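Local coordinates for CMP/dCMP-type deaminase domain-containing protein (Aspergillus oryzae RIB40, PDB 7DRY) that probably deaminates a pyrimidine intermediate of riboflavin biosynthesis, as a zinc-binding Rib2 deaminase of the cytidine deaminase fold, at residues S87-P101 with R124-G138. Sequence-based numbering, arbitrary orientation.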
ATOM      1  N   SER A  87       4.079   3.520 -17.896  1.00 14.26           N
ATOM      2  CA  SER A  87       2.809   3.265 -18.568  1.00 14.99           C
ATOM      3  C   SER A  87       3.167   2.636 -19.915  1.00 18.90           C
ATOM      4  O   SER A  87       3.242   3.316 -20.939  1.00 25.23           O
ATOM      5  CB  SER A  87       2.002   4.546 -18.733  1.00 17.60           C
ATOM      6  OG  SER A  87       0.684   4.253 -19.171  1.00 21.33           O
ATOM      7  N   GLU A  88       3.309   1.313 -19.912  0.50 15.88           N
ATOM      8  CA  GLU A  88       3.504   0.523 -21.114  0.50 21.08           C
ATOM      9  C   GLU A  88       2.318  -0.420 -21.274  0.50 17.96           C
ATOM     10  O   GLU A  88       1.928  -1.084 -20.304  0.50 15.52           O
ATOM     11  CB  GLU A  88       4.801  -0.290 -21.003  0.50 27.06           C
ATOM     12  CG  GLU A  88       5.960   0.484 -20.385  0.50 29.85           C
ATOM     13  CD  GLU A  88       6.996  -0.423 -19.750  0.50 33.76           C
ATOM     14  OE1 GLU A  88       7.219  -0.309 -18.521  0.50 30.19           O
ATOM     15  OE2 GLU A  88       7.582  -1.254 -20.479  0.50 35.15           O
ATOM     16  N   PRO A  89       1.717  -0.511 -22.462  0.50 18.33           N
ATOM     17  CA  PRO A  89       0.416  -1.193 -22.568  0.50 17.94           C
ATOM     18  C   PRO A  89       0.418  -2.671 -22.211  0.50 19.86           C
ATOM     19  O   PRO A  89      -0.636  -3.177 -21.808  0.50 21.19           O
ATOM     20  CB  PRO A  89       0.011  -0.958 -24.026  0.50 22.69           C
ATOM     21  CG  PRO A  89       0.787   0.247 -24.452  0.50 23.96           C
ATOM     22  CD  PRO A  89       2.089   0.169 -23.712  0.50 15.40           C
ATOM     23  N   ASP A  90       1.543  -3.381 -22.353  0.50 16.55           N
ATOM     24  CA  ASP A  90       1.599  -4.821 -22.105  0.50 15.98           C
ATOM     25  C   ASP A  90       1.985  -5.169 -20.674  0.50 15.64           C
ATOM     26  O   ASP A  90       1.912  -6.341 -20.290  0.50 16.64           O
ATOM     27  CB  ASP A  90       2.589  -5.489 -23.067  0.50 14.49           C
ATOM     28  CG  ASP A  90       2.041  -5.619 -24.472  0.50 17.04           C
ATOM     29  OD1 ASP A  90       0.876  -5.223 -24.701  0.50 17.22           O
ATOM     30  OD2 ASP A  90       2.776  -6.121 -25.346  0.50 16.16           O
ATOM     31  N   ARG A  91       2.398  -4.183 -19.894  1.00 14.87           N
ATOM     32  CA  ARG A  91       2.718  -4.322 -18.484  1.00 12.11           C
ATOM     33  C   ARG A  91       1.744  -3.498 -17.660  1.00 15.26           C
ATOM     34  O   ARG A  91       1.224  -2.478 -18.123  1.00 16.67           O
ATOM     35  CB  ARG A  91       4.144  -3.845 -18.158  1.00 13.10           C
ATOM     36  CG  ARG A  91       5.212  -4.608 -18.913  1.00 14.47           C
ATOM     37  CD  ARG A  91       6.603  -4.135 -18.538  1.00 15.17           C
ATOM     38  NE  ARG A  91       6.964  -4.733 -17.266  1.00 28.83           N
ATOM     39  CZ  ARG A  91       7.635  -5.870 -17.148  1.00 22.31           C
ATOM     40  NH1 ARG A  91       8.042  -6.526 -18.225  1.00 26.58           N
ATOM     41  NH2 ARG A  91       7.892  -6.353 -15.952  1.00 20.55           N
ATOM     42  N   LYS A  92       1.501  -3.952 -16.437  1.00 13.14           N
ATOM     43  CA  LYS A  92       0.634  -3.248 -15.509  1.00 12.65           C
ATOM     44  C   LYS A  92       1.382  -2.987 -14.215  1.00 13.56           C
ATOM     45  O   LYS A  92       2.291  -3.733 -13.838  1.00 12.55           O
ATOM     46  CB  LYS A  92      -0.645  -4.046 -15.209  1.00 14.33           C
ATOM     47  CG  LYS A  92      -0.430  -5.375 -14.497  1.00 16.46           C
ATOM     48  CD  LYS A  92      -1.792  -6.006 -14.177  1.00 21.65           C
ATOM     49  CE  LYS A  92      -1.673  -7.436 -13.679  1.00 24.66           C
ATOM     50  NZ  LYS A  92      -3.037  -8.051 -13.542  1.00 30.01           N
ATOM     51  N   LEU A  93       0.987  -1.918 -13.536  1.00 11.98           N
ATOM     52  CA  LEU A  93       1.537  -1.591 -12.230  1.00  9.27           C
ATOM     53  C   LEU A  93       0.642  -2.208 -11.166  1.00 10.77           C
ATOM     54  O   LEU A  93      -0.588  -2.064 -11.212  1.00 12.71           O
ATOM     55  CB  LEU A  93       1.583  -0.078 -12.036  1.00 11.68           C
ATOM     56  CG  LEU A  93       2.632   0.663 -12.859  1.00 11.96           C
ATOM     57  CD1 LEU A  93       2.432   2.163 -12.692  1.00 13.11           C
ATOM     58  CD2 LEU A  93       4.036   0.261 -12.408  1.00 13.18           C
ATOM     59  N   VAL A  94       1.262  -2.912 -10.233  1.00 10.85           N
ATOM     60  CA  VAL A  94       0.574  -3.567  -9.132  1.00 10.63           C
ATOM     61  C   VAL A  94       1.259  -3.117  -7.853  1.00 11.05           C
ATOM     62  O   VAL A  94       2.493  -3.085  -7.789  1.00 12.20           O
ATOM     63  CB  VAL A  94       0.682  -5.096  -9.281  1.00 13.99           C
ATOM     64  CG1 VAL A  94       0.173  -5.797  -8.048  1.00 21.58           C
ATOM     65  CG2 VAL A  94      -0.051  -5.557 -10.541  1.00 15.05           C
ATOM     66  N   MET A  95       0.475  -2.762  -6.841  1.00  9.24           N
ATOM     67  CA  MET A  95       1.024  -2.409  -5.539  1.00  9.39           C
ATOM     68  C   MET A  95       0.671  -3.469  -4.508  1.00 11.00           C
ATOM     69  O   MET A  95      -0.501  -3.832  -4.354  1.00 12.43           O
ATOM     70  CB  MET A  95       0.546  -1.033  -5.075  1.00 11.16           C
ATOM     71  CG  MET A  95       1.243  -0.599  -3.787  1.00 11.77           C
ATOM     72  SD  MET A  95       0.703   0.996  -3.148  1.00 13.98           S
ATOM     73  CE  MET A  95       1.672   2.099  -4.185  1.00 13.43           C
ATOM     74  N   TYR A  96       1.695  -3.982  -3.831  1.00  9.55           N
ATOM     75  CA  TYR A  96       1.524  -4.812  -2.649  1.00 10.57           C
ATOM     76  C   TYR A  96       1.647  -3.929  -1.416  1.00 10.21           C
ATOM     77  O   TYR A  96       2.482  -3.021  -1.364  1.00  9.39           O
ATOM     78  CB  TYR A  96       2.611  -5.886  -2.596  1.00  9.81           C
ATOM     79  CG  TYR A  96       2.478  -6.940  -3.662  1.00  9.22           C
ATOM     80  CD1 TYR A  96       3.075  -6.777  -4.920  1.00 10.02           C
ATOM     81  CD2 TYR A  96       1.766  -8.111  -3.421  1.00 10.26           C
ATOM     82  CE1 TYR A  96       2.946  -7.753  -5.903  1.00 13.16           C
ATOM     83  CE2 TYR A  96       1.627  -9.086  -4.400  1.00 11.00           C
ATOM     84  CZ  TYR A  96       2.227  -8.910  -5.632  1.00 11.41           C
ATOM     85  OH  TYR A  96       2.099  -9.875  -6.592  1.00 13.79           O
ATOM     86  N   VAL A  97       0.797  -4.176  -0.428  1.00  9.94           N
ATOM     87  CA  VAL A  97       0.830  -3.400   0.807  1.00 10.67           C
ATOM     88  C   VAL A  97       0.292  -4.291   1.916  1.00 10.30           C
ATOM     89  O   VAL A  97      -0.615  -5.086   1.678  1.00 11.40           O
ATOM     90  CB  VAL A  97       0.042  -2.081   0.628  1.00 15.30           C
ATOM     91  CG1 VAL A  97      -1.376  -2.347   0.182  1.00 18.54           C
ATOM     92  CG2 VAL A  97       0.064  -1.239   1.879  1.00 14.19           C
ATOM     93  N   THR A  98       0.881  -4.206   3.116  1.00 10.14           N
ATOM     94  CA  THR A  98       0.493  -5.190   4.127  1.00 10.65           C
ATOM     95  C   THR A  98      -0.971  -5.029   4.521  1.00 11.87           C
ATOM     96  O   THR A  98      -1.678  -6.026   4.693  1.00 12.32           O
ATOM     97  CB  THR A  98       1.414  -5.178   5.352  1.00 11.10           C
ATOM     98  OG1 THR A  98       1.416  -3.881   5.959  1.00 12.27           O
ATOM     99  CG2 THR A  98       2.834  -5.586   4.977  1.00 11.00           C
ATOM    100  N   MET A  99      -1.452  -3.792   4.655  1.00 11.54           N
ATOM    101  CA  MET A  99      -2.828  -3.535   5.059  1.00 11.93           C
ATOM    102  C   MET A  99      -3.601  -2.853   3.935  1.00 14.83           C
ATOM    103  O   MET A  99      -3.018  -2.224   3.050  1.00 13.43           O
ATOM    104  CB  MET A  99      -2.859  -2.666   6.323  1.00 12.31           C
ATOM    105  CG  MET A  99      -2.127  -3.291   7.517  1.00 13.12           C
ATOM    106  SD  MET A  99      -2.342  -2.388   9.050  1.00 15.25           S
ATOM    107  CE  MET A  99      -4.042  -2.803   9.475  1.00 15.35           C
ATOM    108  N   GLU A 100      -4.927  -3.005   3.976  1.00 13.84           N
ATOM    109  CA  GLU A 100      -5.809  -2.394   2.991  1.00 15.49           C
ATOM    110  C   GLU A 100      -5.527  -0.892   2.896  1.00 14.13           C
ATOM    111  O   GLU A 100      -5.421  -0.226   3.929  1.00 14.56           O
ATOM    112  CB  GLU A 100      -7.259  -2.596   3.448  1.00 15.23           C
ATOM    113  CG  GLU A 100      -8.299  -1.901   2.591  1.00 18.10           C
ATOM    114  CD  GLU A 100      -9.673  -1.928   3.231  1.00 22.88           C
ATOM    115  OE1 GLU A 100      -9.800  -2.485   4.338  1.00 29.99           O
ATOM    116  OE2 GLU A 100     -10.625  -1.384   2.637  1.00 22.34           O
ATOM    117  N   PRO A 101      -5.398  -0.334   1.691  1.00 12.81           N
ATOM    118  CA  PRO A 101      -5.202   1.122   1.583  1.00 12.46           C
ATOM    119  C   PRO A 101      -6.373   1.902   2.164  1.00 12.92           C
ATOM    120  O   PRO A 101      -7.540   1.563   1.954  1.00 14.52           O
ATOM    121  CB  PRO A 101      -5.070   1.359   0.071  1.00 16.03           C
ATOM    122  CG  PRO A 101      -5.545   0.093  -0.577  1.00 25.90           C
ATOM    123  CD  PRO A 101      -5.296  -1.012   0.390  1.00 15.78           C
ATOM    124  N   ARG A 124      -1.789   7.916 -19.055  1.00 21.14           N
ATOM    125  CA  ARG A 124      -1.055   7.071 -18.125  1.00 20.57           C
ATOM    126  C   ARG A 124      -2.005   6.077 -17.470  1.00 20.32           C
ATOM    127  O   ARG A 124      -3.025   6.470 -16.895  1.00 22.10           O
ATOM    128  CB  ARG A 124      -0.377   7.922 -17.050  1.00 20.83           C
ATOM    129  CG  ARG A 124       0.685   8.880 -17.588  1.00 26.47           C
ATOM    130  CD  ARG A 124       2.061   8.226 -17.589  1.00 26.44           C
ATOM    131  NE  ARG A 124       3.017   8.974 -18.398  1.00 37.10           N
ATOM    132  CZ  ARG A 124       4.301   8.658 -18.522  1.00 39.26           C
ATOM    133  NH1 ARG A 124       4.790   7.600 -17.887  1.00 29.17           N
ATOM    134  NH2 ARG A 124       5.098   9.397 -19.285  1.00 41.98           N
ATOM    135  N   LYS A 125      -1.653   4.790 -17.541  1.00 16.84           N
ATOM    136  CA  LYS A 125      -2.529   3.745 -17.020  1.00 16.16           C
ATOM    137  C   LYS A 125      -2.675   3.804 -15.504  1.00 15.34           C
ATOM    138  O   LYS A 125      -3.734   3.453 -14.969  1.00 18.30           O
ATOM    139  CB  LYS A 125      -1.989   2.372 -17.416  1.00 15.74           C
ATOM    140  CG  LYS A 125      -1.943   2.171 -18.897  1.00 17.13           C
ATOM    141  CD  LYS A 125      -1.988   0.706 -19.255  1.00 30.96           C
ATOM    142  CE  LYS A 125      -0.649   0.054 -19.058  1.00 35.99           C
ATOM    143  NZ  LYS A 125      -0.701  -1.384 -19.461  1.00 34.89           N
ATOM    144  N   GLY A 126      -1.625   4.193 -14.793  1.00 14.29           N
ATOM    145  CA  GLY A 126      -1.677   4.183 -13.347  1.00 13.63           C
ATOM    146  C   GLY A 126      -1.636   2.772 -12.765  1.00 12.58           C
ATOM    147  O   GLY A 126      -1.363   1.779 -13.438  1.00 15.70           O
ATOM    148  N   ILE A 127      -1.917   2.705 -11.467  1.00 12.64           N
ATOM    149  CA  ILE A 127      -1.885   1.438 -10.745  1.00 11.00           C
ATOM    150  C   ILE A 127      -3.154   0.658 -11.052  1.00 13.83           C
ATOM    151  O   ILE A 127      -4.265   1.178 -10.903  1.00 17.10           O
ATOM    152  CB  ILE A 127      -1.728   1.690  -9.239  1.00 13.06           C
ATOM    153  CG1 ILE A 127      -0.392   2.384  -8.983  1.00 12.81           C
ATOM    154  CG2 ILE A 127      -1.812   0.385  -8.456  1.00 14.43           C
ATOM    155  CD1 ILE A 127      -0.238   2.934  -7.576  1.00 14.12           C
ATOM    156  N   GLN A 128      -2.996  -0.592 -11.501  1.00 11.96           N
ATOM    157  CA  GLN A 128      -4.128  -1.399 -11.936  1.00 11.78           C
ATOM    158  C   GLN A 128      -4.643  -2.375 -10.886  1.00 11.92           C
ATOM    159  O   GLN A 128      -5.806  -2.787 -10.977  1.00 15.67           O
ATOM    160  CB  GLN A 128      -3.789  -2.165 -13.225  1.00 12.51           C
ATOM    161  CG  GLN A 128      -3.885  -1.280 -14.463  1.00 17.54           C
ATOM    162  CD  GLN A 128      -3.445  -1.971 -15.739  1.00 16.93           C
ATOM    163  OE1 GLN A 128      -2.490  -1.537 -16.379  1.00 19.53           O
ATOM    164  NE2 GLN A 128      -4.146  -3.042 -16.123  1.00 20.10           N
ATOM    165  N   LYS A 129      -3.828  -2.750  -9.901  1.00 12.53           N
ATOM    166  CA  LYS A 129      -4.256  -3.753  -8.936  1.00 11.24           C
ATOM    167  C   LYS A 129      -3.500  -3.553  -7.630  1.00 10.58           C
ATOM    168  O   LYS A 129      -2.319  -3.190  -7.642  1.00 10.49           O
ATOM    169  CB  LYS A 129      -4.027  -5.172  -9.479  1.00 14.40           C
ATOM    170  CG  LYS A 129      -4.577  -6.268  -8.583  1.00 16.33           C
ATOM    171  CD  LYS A 129      -4.653  -7.616  -9.296  1.00 17.40           C
ATOM    172  CE  LYS A 129      -5.443  -8.599  -8.455  1.00 18.46           C
ATOM    173  NZ  LYS A 129      -5.705  -9.864  -9.193  1.00 23.11           N
ATOM    174  N   ILE A 130      -4.200  -3.791  -6.515  1.00 11.90           N
ATOM    175  CA  ILE A 130      -3.638  -3.772  -5.163  1.00 11.79           C
ATOM    176  C   ILE A 130      -3.786  -5.165  -4.563  1.00 12.23           C
ATOM    177  O   ILE A 130      -4.870  -5.755  -4.610  1.00 13.68           O
ATOM    178  CB  ILE A 130      -4.369  -2.757  -4.260  1.00 11.48           C
ATOM    179  CG1 ILE A 130      -4.560  -1.407  -4.961  1.00 14.10           C
ATOM    180  CG2 ILE A 130      -3.628  -2.594  -2.941  1.00 15.44           C
ATOM    181  CD1 ILE A 130      -3.270  -0.682  -5.267  1.00 14.67           C
ATOM    182  N   TYR A 131      -2.705  -5.682  -3.986  1.00 11.29           N
ATOM    183  CA  TYR A 131      -2.749  -6.885  -3.164  1.00 11.01           C
ATOM    184  C   TYR A 131      -2.428  -6.484  -1.733  1.00 11.92           C
ATOM    185  O   TYR A 131      -1.493  -5.718  -1.506  1.00 11.50           O
ATOM    186  CB  TYR A 131      -1.675  -7.877  -3.600  1.00 11.39           C
ATOM    187  CG  TYR A 131      -1.919  -8.555  -4.928  1.00 11.57           C
ATOM    188  CD1 TYR A 131      -1.439  -8.004  -6.102  1.00 13.50           C
ATOM    189  CD2 TYR A 131      -2.614  -9.752  -5.003  1.00 15.91           C
ATOM    190  CE1 TYR A 131      -1.652  -8.625  -7.330  1.00 14.62           C
ATOM    191  CE2 TYR A 131      -2.823 -10.389  -6.233  1.00 18.73           C
ATOM    192  CZ  TYR A 131      -2.340  -9.807  -7.383  1.00 21.43           C
ATOM    193  OH  TYR A 131      -2.544 -10.405  -8.612  1.00 20.15           O
ATOM    194  N   PHE A 132      -3.192  -7.001  -0.766  1.00 11.84           N
ATOM    195  CA  PHE A 132      -2.909  -6.718   0.638  1.00 11.21           C
ATOM    196  C   PHE A 132      -3.210  -7.947   1.489  1.00 12.26           C
ATOM    197  O   PHE A 132      -3.861  -8.890   1.033  1.00 13.51           O
ATOM    198  CB  PHE A 132      -3.636  -5.457   1.131  1.00 12.23           C
ATOM    199  CG  PHE A 132      -5.112  -5.459   0.871  1.00 13.47           C
ATOM    200  CD1 PHE A 132      -5.976  -6.010   1.795  1.00 17.99           C
ATOM    201  CD2 PHE A 132      -5.640  -4.896  -0.283  1.00 17.61           C
ATOM    202  CE1 PHE A 132      -7.343  -6.012   1.579  1.00 21.21           C
ATOM    203  CE2 PHE A 132      -7.005  -4.895  -0.503  1.00 18.16           C
ATOM    204  CZ  PHE A 132      -7.854  -5.454   0.428  1.00 20.36           C
ATOM    205  N   GLY A 133      -2.738  -7.922   2.741  1.00 12.42           N
ATOM    206  CA  GLY A 133      -2.772  -9.099   3.593  1.00 13.76           C
ATOM    207  C   GLY A 133      -3.812  -9.105   4.695  1.00 16.64           C
ATOM    208  O   GLY A 133      -4.109 -10.162   5.270  1.00 20.27           O
ATOM    209  N   VAL A 134      -4.386  -7.940   4.996  0.65 14.87           N
ATOM    210  CA  VAL A 134      -5.428  -7.805   6.012  0.65 16.39           C
ATOM    211  C   VAL A 134      -6.449  -6.795   5.509  0.65 17.47           C
ATOM    212  O   VAL A 134      -6.081  -5.698   5.079  0.65 16.79           O
ATOM    213  CB  VAL A 134      -4.864  -7.349   7.375  0.65 17.96           C
ATOM    214  CG1 VAL A 134      -5.996  -7.091   8.366  0.65 19.59           C
ATOM    215  CG2 VAL A 134      -3.896  -8.374   7.940  0.65 24.13           C
ATOM    216  N   LYS A 135      -7.732  -7.157   5.574  1.00 19.37           N
ATOM    217  CA  LYS A 135      -8.806  -6.279   5.112  1.00 22.71           C
ATOM    218  C   LYS A 135      -9.206  -5.285   6.205  1.00 21.85           C
ATOM    219  O   LYS A 135     -10.358  -5.173   6.612  1.00 23.85           O
ATOM    220  CB  LYS A 135      -9.991  -7.089   4.600  1.00 27.84           C
ATOM    221  CG  LYS A 135     -10.797  -6.340   3.542  1.00 27.20           C
ATOM    222  CD  LYS A 135     -11.970  -7.151   3.014  1.00 30.42           C
ATOM    223  CE  LYS A 135     -12.760  -6.338   2.000  1.00 35.42           C
ATOM    224  NZ  LYS A 135     -13.991  -7.039   1.538  1.00 39.76           N
ATOM    225  N   GLU A 136      -8.201  -4.551   6.677  1.00 20.11           N
ATOM    226  CA  GLU A 136      -8.366  -3.448   7.606  1.00 23.05           C
ATOM    227  C   GLU A 136      -7.332  -2.406   7.202  1.00 19.04           C
ATOM    228  O   GLU A 136      -6.203  -2.762   6.831  1.00 17.38           O
ATOM    229  CB  GLU A 136      -8.127  -3.855   9.068  1.00 25.40           C
ATOM    230  CG  GLU A 136      -9.113  -4.879   9.611  1.00 31.94           C
ATOM    231  CD  GLU A 136     -10.542  -4.370   9.633  1.00 44.05           C
ATOM    232  OE1 GLU A 136     -10.747  -3.142   9.741  1.00 43.61           O
ATOM    233  OE2 GLU A 136     -11.465  -5.206   9.542  1.00 48.55           O
ATOM    234  N   PRO A 137      -7.689  -1.128   7.244  1.00 19.72           N
ATOM    235  CA  PRO A 137      -6.745  -0.082   6.846  1.00 18.52           C
ATOM    236  C   PRO A 137      -5.737   0.204   7.949  1.00 17.51           C
ATOM    237  O   PRO A 137      -5.932  -0.133   9.116  1.00 18.74           O
ATOM    238  CB  PRO A 137      -7.652   1.132   6.627  1.00 20.07           C
ATOM    239  CG  PRO A 137      -8.791   0.905   7.587  1.00 21.82           C
ATOM    240  CD  PRO A 137      -9.016  -0.584   7.592  1.00 21.84           C
ATOM    241  N   GLY A 138      -4.651   0.860   7.554  1.00 16.25           N
ATOM    242  CA  GLY A 138      -3.640   1.294   8.496  1.00 16.57           C
ATOM    243  C   GLY A 138      -4.022   2.585   9.183  1.00 16.50           C
ATOM    244  O   GLY A 138      -3.274   3.564   9.148  1.00 16.05           O
TER
HETATM  245  O   HOH W   1      -3.688 -10.225 -11.638  1.00 45.88           O
HETATM  246  O   HOH W   2      -0.717  -0.214 -14.989  1.00 16.31           O
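Tyr-96 and Tyr-131 lie side by side on one face of a parallel strand pair, their ring planes nearly parallel (13°) but offset, so little of one ring lies over the other. The ring centroids are 4.9 Å apart. Tyr-96 CE2 rests 3.6 Å from Tyr-131 CG, and the Tyr-96 hydroxyl end reaches over the rim of the other ring and hydrogen-bonds with His-5 and Arg-35. Val-94 CG1, anti to its own N (chi1 171°), meets the Tyr-131 ring at its edge, in plane, 3.4 Å from CD1. On the other face Met-95 CB packs against Ile-130 CD1, and Val-97 CG1 against Ile-130 CG2; helix 62-73, which carries Glu-63, covers Met-95 and Val-97. Alternating backbone bonds, among them Tyr-131 N to Met-95 O (2.9 Å), join 91-97 and 127-132, the two parallel strands of a beta-alpha-beta unit whose crossover runs through helix 112-117.

Where the strands run out, Phe-132 turns its ring face to the backbone of Glu-100: CA stands 3.9 Å from the ring centroid, a CH-pi contact. Pro-101, which also touches Glu-63, sets CD against Phe-132 CD2. At the opposite end Lys-125 bends at chi3 (-78°), where NZ donates hydrogen bonds to Arg-91 O (2.6 Å) and Glu-88 O (2.8 Å); Arg-91 N reaches the latter oxygen from the other face of its plane.

The ammonium thus ties down the turn before strand 91-97 through carbonyls, with a weak, long ion pair to Glu-37 besides. Main-chain hydrogen bonds and apolar packing hold the strands together, and the chain after strand 91-97 leads through Pro-101 directly to the zinc ligand Cys-102.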